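Local coordinates for protein prolyl endopeptidase (Myxococcus xanthus, PDB 2BKL) that probably cleaves oligopeptides after proline, and much less readily after alanine, as a serine endopeptidase of the S9A family, at residues V380-R388 with N459-S467; V557-Y565 with F587-H597. One frame throughout, in Å; residues are numbered along the deposited sequence.

Contact 1. Residues V380-R388 with N459-S467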
loop_
_atom_site.group_PDB
_atom_site.type_symbol
_atom_site.label_atom_id
_atom_site.label_comp_id
_atom_site.label_asym_id
_atom_site.label_seq_id
_atom_site.Cartn_x
_atom_site.Cartn_y
_atom_site.Cartn_z
ATOM N N VAL A 380 9.925 -13.876 -4.770
ATOM C CA VAL A 380 8.832 -14.379 -3.950
ATOM C C VAL A 380 7.679 -14.771 -4.831
ATOM O O VAL A 380 7.338 -14.041 -5.760
ATOM C CB VAL A 380 8.391 -13.256 -2.984
ATOM C CG1 VAL A 380 7.254 -13.704 -2.077
ATOM C CG2 VAL A 380 9.553 -12.740 -2.136
ATOM N N PHE A 381 7.085 -15.926 -4.552
ATOM C CA PHE A 381 5.884 -16.386 -5.230
ATOM C C PHE A 381 4.770 -16.699 -4.242
ATOM O O PHE A 381 4.995 -17.335 -3.216
ATOM C CB PHE A 381 6.195 -17.616 -6.064
ATOM C CG PHE A 381 4.996 -18.170 -6.757
ATOM C CD1 PHE A 381 4.599 -17.646 -7.978
ATOM C CD2 PHE A 381 4.274 -19.197 -6.188
ATOM C CE1 PHE A 381 3.497 -18.123 -8.614
ATOM C CE2 PHE A 381 3.165 -19.676 -6.802
ATOM C CZ PHE A 381 2.769 -19.157 -8.022
ATOM N N THR A 382 3.568 -16.225 -4.524
ATOM C CA THR A 382 2.385 -16.559 -3.726
ATOM C C THR A 382 1.245 -16.829 -4.685
ATOM O O THR A 382 1.283 -16.481 -5.841
ATOM C CB THR A 382 1.917 -15.436 -2.758
ATOM O OG1 THR A 382 1.642 -14.225 -3.517
ATOM C CG2 THR A 382 2.999 -15.031 -1.806
ATOM N N SER A 383 0.175 -17.397 -4.162
ATOM C CA SER A 383 -1.108 -17.400 -4.876
ATOM C C SER A 383 -2.191 -17.280 -3.838
ATOM O O SER A 383 -1.924 -17.276 -2.646
ATOM C CB SER A 383 -1.310 -18.677 -5.725
ATOM O OG SER A 383 -1.782 -19.777 -4.960
ATOM N N PHE A 384 -3.434 -17.132 -4.276
ATOM C CA PHE A 384 -4.530 -17.015 -3.328
ATOM C C PHE A 384 -4.635 -18.229 -2.407
ATOM O O PHE A 384 -5.191 -18.108 -1.308
ATOM C CB PHE A 384 -5.883 -16.786 -4.034
ATOM C CG PHE A 384 -6.063 -15.400 -4.569
ATOM C CD1 PHE A 384 -6.246 -14.312 -3.725
ATOM C CD2 PHE A 384 -6.049 -15.173 -5.931
ATOM C CE1 PHE A 384 -6.400 -13.023 -4.265
ATOM C CE2 PHE A 384 -6.187 -13.910 -6.468
ATOM C CZ PHE A 384 -6.363 -12.831 -5.641
ATOM N N THR A 385 -4.123 -19.371 -2.866
ATOM C CA THR A 385 -4.097 -20.614 -2.086
ATOM C C THR A 385 -2.686 -21.174 -1.752
ATOM O O THR A 385 -2.570 -22.279 -1.205
ATOM C CB THR A 385 -4.901 -21.687 -2.845
ATOM O OG1 THR A 385 -4.248 -22.012 -4.071
ATOM C CG2 THR A 385 -6.252 -21.156 -3.278
ATOM N N THR A 386 -1.636 -20.413 -2.050
ATOM C CA THR A 386 -0.222 -20.830 -1.885
ATOM C C THR A 386 0.491 -19.837 -0.974
ATOM O O THR A 386 0.774 -18.712 -1.392
ATOM C CB THR A 386 0.553 -20.829 -3.249
ATOM O OG1 THR A 386 -0.016 -21.762 -4.160
ATOM C CG2 THR A 386 1.983 -21.343 -3.078
ATOM N N PRO A 387 0.823 -20.230 0.248
ATOM C CA PRO A 387 1.655 -19.376 1.101
ATOM C C PRO A 387 3.003 -18.994 0.464
ATOM O O PRO A 387 3.479 -19.732 -0.397
ATOM C CB PRO A 387 1.851 -20.244 2.370
ATOM C CG PRO A 387 0.698 -21.136 2.376
ATOM C CD PRO A 387 0.418 -21.459 0.949
ATOM N N ARG A 388 3.612 -17.887 0.897
ATOM C CA ARG A 388 4.839 -17.367 0.303
ATOM C C ARG A 388 5.919 -18.410 0.185
ATOM O O ARG A 388 6.241 -19.109 1.128
ATOM C CB ARG A 388 5.416 -16.199 1.129
ATOM C CG ARG A 388 4.775 -14.865 0.884
ATOM C CD ARG A 388 5.072 -13.836 1.974
ATOM N NE ARG A 388 6.494 -13.695 2.288
ATOM C CZ ARG A 388 7.295 -12.738 1.798
ATOM N NH1 ARG A 388 6.825 -11.805 0.974
ATOM N NH2 ARG A 388 8.582 -12.702 2.152
ATOM N N ASN A 459 -1.788 -2.337 -8.212
ATOM C CA ASN A 459 -2.336 -3.546 -8.803
ATOM C C ASN A 459 -2.839 -4.513 -7.761
ATOM O O ASN A 459 -2.220 -4.686 -6.702
ATOM C CB ASN A 459 -1.289 -4.238 -9.648
ATOM C CG ASN A 459 -0.730 -3.320 -10.673
ATOM O OD1 ASN A 459 -1.476 -2.665 -11.363
ATOM N ND2 ASN A 459 0.587 -3.206 -10.721
ATOM N N MET A 460 -3.991 -5.122 -8.025
ATOM C CA MET A 460 -4.500 -6.192 -7.172
ATOM C C MET A 460 -3.931 -7.496 -7.665
ATOM O O MET A 460 -4.207 -7.917 -8.758
ATOM C CB MET A 460 -6.045 -6.237 -7.152
ATOM C CG MET A 460 -6.716 -4.926 -6.843
ATOM S SD MET A 460 -6.456 -4.372 -5.158
ATOM C CE MET A 460 -5.441 -3.604 -5.251
ATOM N N GLU A 461 -3.163 -8.166 -6.817
ATOM C CA GLU A 461 -2.502 -9.388 -7.209
ATOM C C GLU A 461 -2.931 -10.539 -6.336
ATOM O O GLU A 461 -3.520 -10.355 -5.271
ATOM C CB GLU A 461 -0.983 -9.273 -7.027
ATOM C CG GLU A 461 -0.266 -8.198 -7.789
ATOM C CD GLU A 461 1.176 -8.057 -7.289
ATOM O OE1 GLU A 461 1.598 -8.845 -6.372
ATOM O OE2 GLU A 461 1.873 -7.160 -7.816
ATOM N N ALA A 462 -2.502 -11.715 -6.764
ATOM C CA ALA A 462 -2.750 -12.984 -6.046
ATOM C C ALA A 462 -1.833 -13.209 -4.840
ATOM O O ALA A 462 -1.014 -14.174 -4.783
ATOM C CB ALA A 462 -2.616 -14.168 -7.052
ATOM N N ASN A 463 -1.937 -12.315 -3.878
ATOM C CA ASN A 463 -1.268 -12.421 -2.594
ATOM C C ASN A 463 -1.952 -13.539 -1.806
ATOM O O ASN A 463 -3.156 -13.761 -1.917
ATOM C CB ASN A 463 -1.406 -11.106 -1.796
ATOM C CG ASN A 463 -0.562 -9.951 -2.361
ATOM O OD1 ASN A 463 0.604 -10.131 -2.744
ATOM N ND2 ASN A 463 -1.158 -8.754 -2.406
ATOM N N PHE A 464 -1.189 -14.264 -1.008
ATOM C CA PHE A 464 -1.795 -15.204 -0.063
ATOM C C PHE A 464 -2.240 -14.476 1.190
ATOM O O PHE A 464 -1.449 -13.815 1.877
ATOM C CB PHE A 464 -0.835 -16.335 0.307
ATOM C CG PHE A 464 -1.434 -17.313 1.283
ATOM C CD1 PHE A 464 -2.416 -18.183 0.875
ATOM C CD2 PHE A 464 -1.033 -17.325 2.628
ATOM C CE1 PHE A 464 -2.990 -19.088 1.779
ATOM C CE2 PHE A 464 -1.605 -18.218 3.533
ATOM C CZ PHE A 464 -2.571 -19.091 3.111
ATOM N N ARG A 465 -3.521 -14.644 1.522
ATOM C CA ARG A 465 -4.060 -14.122 2.750
ATOM C C ARG A 465 -4.706 -15.287 3.489
ATOM O O ARG A 465 -5.734 -15.803 3.058
ATOM C CB ARG A 465 -5.127 -13.069 2.454
ATOM C CG ARG A 465 -4.624 -11.696 2.028
ATOM C CD ARG A 465 -5.796 -10.685 1.902
ATOM N NE ARG A 465 -5.390 -9.325 1.524
ATOM C CZ ARG A 465 -5.708 -8.196 2.182
ATOM N NH1 ARG A 465 -6.453 -8.202 3.292
ATOM N NH2 ARG A 465 -5.272 -7.030 1.714
ATOM N N SER A 466 -4.129 -15.699 4.602
ATOM C CA SER A 466 -4.749 -16.763 5.380
ATOM C C SER A 466 -6.069 -16.315 6.017
ATOM O O SER A 466 -6.898 -17.149 6.366
ATOM C CB SER A 466 -3.793 -17.265 6.454
ATOM O OG SER A 466 -3.522 -16.266 7.397
ATOM N N SER A 467 -6.274 -15.003 6.109
ATOM C CA SER A 467 -7.474 -14.459 6.725
ATOM C C SER A 467 -8.777 -14.862 6.059
ATOM O O SER A 467 -9.808 -14.818 6.699
ATOM C CB SER A 467 -7.403 -12.933 6.824
ATOM O OG SER A 467 -7.377 -12.325 5.534
HETATM O O HOH W 1 -5.688 -15.932 0.174
#

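Contact 2. Residues V557-Y565 with F587-H597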
loop_
_atom_site.group_PDB
_atom_site.type_symbol
_atom_site.label_atom_id
_atom_site.label_comp_id
_atom_site.label_asym_id
_atom_site.label_seq_id
_atom_site.Cartn_x
_atom_site.Cartn_y
_atom_site.Cartn_z
ATOM N N VAL A 557 -10.142 2.578 7.393
ATOM C CA VAL A 557 -9.314 3.797 7.376
ATOM C C VAL A 557 -9.583 4.667 6.150
ATOM O O VAL A 557 -8.679 4.924 5.349
ATOM C CB VAL A 557 -7.829 3.473 7.565
ATOM C CG1 VAL A 557 -7.570 3.065 9.026
ATOM C CG2 VAL A 557 -7.338 2.444 6.617
ATOM N N PRO A 558 -10.817 5.140 5.995
ATOM C CA PRO A 558 -11.274 5.661 4.696
ATOM C C PRO A 558 -11.146 7.162 4.450
ATOM O O PRO A 558 -11.138 7.969 5.399
ATOM C CB PRO A 558 -12.742 5.326 4.720
ATOM C CG PRO A 558 -13.133 5.589 6.217
ATOM C CD PRO A 558 -11.942 5.010 6.942
ATOM N N LEU A 559 -11.146 7.537 3.170
ATOM C CA LEU A 559 -11.482 8.885 2.714
ATOM C C LEU A 559 -12.942 8.904 2.316
ATOM O O LEU A 559 -13.362 8.075 1.504
ATOM C CB LEU A 559 -10.621 9.251 1.500
ATOM C CG LEU A 559 -9.138 9.444 1.776
ATOM C CD1 LEU A 559 -8.313 9.443 0.506
ATOM C CD2 LEU A 559 -8.909 10.730 2.582
ATOM N N LEU A 560 -13.736 9.847 2.862
ATOM C CA LEU A 560 -15.177 9.894 2.592
ATOM C C LEU A 560 -15.752 11.292 2.380
ATOM O O LEU A 560 -16.757 11.409 1.694
ATOM C CB LEU A 560 -15.986 9.119 3.654
ATOM C CG LEU A 560 -15.649 7.646 3.790
ATOM C CD1 LEU A 560 -16.120 7.046 5.088
ATOM C CD2 LEU A 560 -16.165 6.850 2.639
ATOM N N ASP A 561 -15.180 12.339 3.000
ATOM C CA ASP A 561 -15.552 13.723 2.667
ATOM C C ASP A 561 -14.532 14.235 1.662
ATOM O O ASP A 561 -13.410 14.633 2.023
ATOM C CB ASP A 561 -15.601 14.620 3.909
ATOM C CG ASP A 561 -15.964 16.037 3.600
ATOM O OD1 ASP A 561 -15.884 16.447 2.415
ATOM O OD2 ASP A 561 -16.336 16.823 4.531
ATOM N N MET A 562 -14.885 14.151 0.386
ATOM C CA MET A 562 -13.931 14.465 -0.678
ATOM C C MET A 562 -13.916 15.949 -1.015
ATOM O O MET A 562 -13.103 16.393 -1.793
ATOM C CB MET A 562 -14.203 13.615 -1.918
ATOM C CG MET A 562 -14.042 12.144 -1.630
ATOM S SD MET A 562 -12.380 11.674 -1.087
ATOM C CE MET A 562 -11.420 12.067 -2.475
ATOM N N VAL A 563 -14.821 16.719 -0.415
ATOM C CA VAL A 563 -14.805 18.168 -0.535
ATOM C C VAL A 563 -13.763 18.767 0.408
ATOM O O VAL A 563 -13.232 19.844 0.144
ATOM C CB VAL A 563 -16.222 18.734 -0.278
ATOM C CG1 VAL A 563 -16.222 20.254 -0.271
ATOM C CG2 VAL A 563 -17.198 18.189 -1.321
ATOM N N ARG A 564 -13.473 18.081 1.512
ATOM C CA ARG A 564 -12.562 18.607 2.527
ATOM C C ARG A 564 -11.300 17.754 2.777
ATOM O O ARG A 564 -10.468 18.098 3.595
ATOM C CB ARG A 564 -13.283 18.812 3.851
ATOM C CG ARG A 564 -14.357 19.860 3.786
ATOM C CD ARG A 564 -15.153 20.064 5.044
ATOM N NE ARG A 564 -14.379 20.431 6.219
ATOM C CZ ARG A 564 -13.902 21.660 6.475
ATOM N NH1 ARG A 564 -14.017 22.644 5.582
ATOM N NH2 ARG A 564 -13.278 21.876 7.633
ATOM N N TYR A 565 -11.125 16.654 2.059
ATOM C CA TYR A 565 -10.019 15.733 2.390
ATOM C C TYR A 565 -8.629 16.393 2.336
ATOM O O TYR A 565 -7.740 15.996 3.074
ATOM C CB TYR A 565 -10.052 14.474 1.506
ATOM C CG TYR A 565 -9.328 14.671 0.201
ATOM C CD1 TYR A 565 -9.959 15.246 -0.901
ATOM C CD2 TYR A 565 -7.962 14.379 0.083
ATOM C CE1 TYR A 565 -9.270 15.480 -2.097
ATOM C CE2 TYR A 565 -7.262 14.628 -1.120
ATOM C CZ TYR A 565 -7.906 15.171 -2.182
ATOM O OH TYR A 565 -7.202 15.421 -3.319
ATOM N N PHE A 587 -14.010 20.539 -8.004
ATOM C CA PHE A 587 -15.098 20.484 -7.037
ATOM C C PHE A 587 -16.308 19.779 -7.609
ATOM O O PHE A 587 -16.926 18.973 -6.929
ATOM C CB PHE A 587 -15.492 21.910 -6.574
ATOM C CG PHE A 587 -16.791 21.965 -5.822
ATOM C CD1 PHE A 587 -16.876 21.506 -4.521
ATOM C CD2 PHE A 587 -17.938 22.450 -6.426
ATOM C CE1 PHE A 587 -18.087 21.539 -3.828
ATOM C CE2 PHE A 587 -19.153 22.459 -5.744
ATOM C CZ PHE A 587 -19.211 22.032 -4.431
ATOM N N LYS A 588 -16.677 20.092 -8.846
ATOM C CA LYS A 588 -17.865 19.484 -9.433
ATOM C C LYS A 588 -17.713 17.951 -9.458
ATOM O O LYS A 588 -18.617 17.218 -9.081
ATOM C CB LYS A 588 -18.134 20.003 -10.837
ATOM C CG LYS A 588 -19.391 19.420 -11.435
ATOM C CD LYS A 588 -19.867 20.236 -12.626
ATOM C CE LYS A 588 -21.183 19.664 -13.178
ATOM N NZ LYS A 588 -20.993 18.269 -13.664
ATOM N N THR A 589 -16.542 17.487 -9.871
ATOM C CA THR A 589 -16.257 16.067 -9.892
ATOM C C THR A 589 -16.330 15.431 -8.510
ATOM O O THR A 589 -16.973 14.417 -8.326
ATOM C CB THR A 589 -14.841 15.857 -10.480
ATOM O OG1 THR A 589 -14.868 16.186 -11.888
ATOM C CG2 THR A 589 -14.376 14.395 -10.392
ATOM N N LEU A 590 -15.626 16.017 -7.550
ATOM C CA LEU A 590 -15.540 15.466 -6.194
ATOM C C LEU A 590 -16.884 15.474 -5.498
ATOM O O LEU A 590 -17.254 14.492 -4.846
ATOM C CB LEU A 590 -14.508 16.261 -5.402
ATOM C CG LEU A 590 -13.069 16.118 -5.882
ATOM C CD1 LEU A 590 -12.250 17.327 -5.427
ATOM C CD2 LEU A 590 -12.486 14.806 -5.385
ATOM N N HIS A 591 -17.616 16.564 -5.609
ATOM C CA HIS A 591 -18.884 16.700 -4.927
ATOM C C HIS A 591 -19.868 15.689 -5.461
ATOM O O HIS A 591 -20.679 15.188 -4.701
ATOM C CB HIS A 591 -19.409 18.133 -5.052
ATOM C CG HIS A 591 -20.567 18.442 -4.150
ATOM N ND1 HIS A 591 -21.543 19.352 -4.496
ATOM C CD2 HIS A 591 -20.881 18.003 -2.909
ATOM C CE1 HIS A 591 -22.430 19.433 -3.521
ATOM N NE2 HIS A 591 -22.043 18.647 -2.533
ATOM N N ALA A 592 -19.752 15.306 -6.741
ATOM C CA ALA A 592 -20.690 14.375 -7.330
ATOM C C ALA A 592 -20.591 12.978 -6.735
ATOM O O ALA A 592 -21.577 12.258 -6.720
ATOM C CB ALA A 592 -20.502 14.333 -8.810
ATOM N N TYR A 593 -19.408 12.587 -6.272
ATOM C CA TYR A 593 -19.253 11.255 -5.661
ATOM C C TYR A 593 -18.932 11.175 -4.164
ATOM O O TYR A 593 -19.043 10.100 -3.603
ATOM C CB TYR A 593 -18.272 10.376 -6.448
ATOM C CG TYR A 593 -16.782 10.747 -6.393
ATOM C CD1 TYR A 593 -16.016 10.456 -5.267
ATOM C CD2 TYR A 593 -16.130 11.303 -7.486
ATOM C CE1 TYR A 593 -14.659 10.719 -5.235
ATOM C CE2 TYR A 593 -14.793 11.582 -7.464
ATOM C CZ TYR A 593 -14.044 11.285 -6.341
ATOM O OH TYR A 593 -12.685 11.529 -6.333
ATOM N N SER A 594 -18.529 12.288 -3.553
ATOM C CA SER A 594 -18.102 12.398 -2.132
ATOM C C SER A 594 -19.093 11.644 -1.243
ATOM O O SER A 594 -20.247 12.066 -1.124
ATOM C CB SER A 594 -18.064 13.862 -1.750
ATOM O OG SER A 594 -17.721 14.025 -0.375
ATOM N N PRO A 595 -18.754 10.472 -0.735
ATOM C CA PRO A 595 -19.768 9.647 -0.065
ATOM C C PRO A 595 -20.494 10.346 1.083
ATOM O O PRO A 595 -21.691 10.150 1.273
ATOM C CB PRO A 595 -18.956 8.426 0.407
ATOM C CG PRO A 595 -17.921 8.317 -0.655
ATOM C CD PRO A 595 -17.495 9.725 -0.955
ATOM N N TYR A 596 -19.770 11.137 1.862
ATOM C CA TYR A 596 -20.341 11.840 3.005
ATOM C C TYR A 596 -21.486 12.751 2.599
ATOM O O TYR A 596 -22.389 12.972 3.394
ATOM C CB TYR A 596 -19.255 12.637 3.700
ATOM C CG TYR A 596 -19.737 13.566 4.784
ATOM C CD1 TYR A 596 -20.338 13.087 5.931
ATOM C CD2 TYR A 596 -19.580 14.926 4.656
ATOM C CE1 TYR A 596 -20.764 13.936 6.934
ATOM C CE2 TYR A 596 -20.023 15.799 5.660
ATOM C CZ TYR A 596 -20.590 15.283 6.787
ATOM O OH TYR A 596 -20.939 16.205 7.752
ATOM N N HIS A 597 -21.455 13.250 1.357
ATOM C CA HIS A 597 -22.480 14.157 0.836
ATOM C C HIS A 597 -23.580 13.458 0.057
ATOM O O HIS A 597 -24.437 14.123 -0.541
ATOM C CB HIS A 597 -21.827 15.240 -0.028
ATOM C CG HIS A 597 -20.851 16.055 0.729
ATOM N ND1 HIS A 597 -19.495 15.785 0.729
ATOM C CD2 HIS A 597 -21.028 17.132 1.533
ATOM C CE1 HIS A 597 -18.885 16.646 1.523
ATOM N NE2 HIS A 597 -19.790 17.488 2.014
HETATM O O HOH W 2 -18.052 18.930 3.852
#

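Contact 1. Residues V380-R388 with N459-S467
F384 and F464 lead an interdomain contact: the tip of a β-hairpin in the propeller domain meets an irregular loop of the α/β-hydrolase domain, each segment laying a phenyl ring against the other. The hairpin joins strands 376-383 and 386-394 through a tight turn over S383-T386, where S383 OG accepts from T385 N, an ST turn. Serine suits this corner because its short hydroxyl folds back onto the chain, and it also bonds T386 OG1.

F384 lies with its ring over A462, whose CA stands 3.8 Å from the ring centroid and 20° off the normal, a CH-π contact. A462 is the centre of an inverse γ turn closed by N463 N to E461 O; a side chain of one methyl lets the ring come close, with CB 3.6 Å from F384 CE2. The same ring continues onto Y478 and V480 of strand 477-481 and meets F433.

In the reverse direction, F464 extends its CG anti to the backbone N (chi1 180°), which carries the ring against the turn. P387 CG sits over one face, 4.0 Å from the centroid, while S383 O lies at the edge in the ring plane. F464 CB rests 3.3 Å from both S383 O and T386 O. Proline offers the phenyl a rigid, compact patch of C-H groups.

Polar links are sparse. T382 OG1 donates to A462 O at 2.9 Å, tilted 26° from the carbonyl plane, and S383 CA approaches that same oxygen. Water 1 donates to F384 O at 2.7 Å and accepts from R465 N.

With one direct hydrogen bond, one water bridge and no salt bridge between the segments, the domains meet here chiefly through aromatic and C-H surfaces, whose packing depends on shape more than on directional bonds.

Contact 2. Residues V557-Y565 with F587-H597
With its OG anti to the backbone N (chi1 177°), S594 reaches M562, while D561, whose CG is likewise anti to N (chi1 179°), swings its carboxylate to the edge of the H597 ring. S594 OG accepts from M562 N at 2.9 Å, nearly straight at 159°, and shares a 2.7 Å bond with H597 ND1 in the ring plane. Serine fits this junction since one small hydroxyl serves both a backbone amide and an imidazole, fixing the ring's rotation.

D561 OD1 lies 3.1 Å from H597 CE1, in the plane of the imidazole, the carboxylate turned steeply to it; it also receives weak bonds from V563 N and R564 N. Water 2 links D561 OD2 to H597 NE2. The carboxylate may polarise the imidazole, though its salt bridge to K626 of helix 622-632 would temper this.

Along the backbone, Y596 N bonds to L560 O at 3.0 Å, and P595 CD presses on that oxygen from 3.2 Å. Proline has no N-H to offer it, so the amide of Y596 supplies the bond. M562, flexible enough to bend at chi2 and chi3, lays CG 3.9 Å from Y593 CE1 and its CB against L590 CD2. V563 sets CG2 3.6 Å from H597 CE1, and its other methyl meets the edge of the F587 ring.

Around this buried joint, helix 622-632 receives L560 on F627. Y593 meets F506 of helix 503-518 edge-to-face, M562 touches Y578 of helix 575-578, and F587 and H597 lean on strand 18-21.

Contact 1 and contact 2 share no helix or strand and lie on opposite sides of the chain's centre, their own centres about 32 Å apart. Contact 1 spans two domains and is only partly buried, with exposed N463 at its border; contact 2 is buried and lies within the hydrolase domain. Chemistry follows place. The interdomain joint leans on phenyl faces, with water helping to join its backbones, whereas the intradomain one uses a serine hydroxyl shared by a backbone amide and a histidine, with an aspartate joined through water, none of them residues of the probable catalytic triad, amid mixed aliphatic and aromatic side chains. Contact 2 is also nearer function: L559, on its loop, touches the bound ligand.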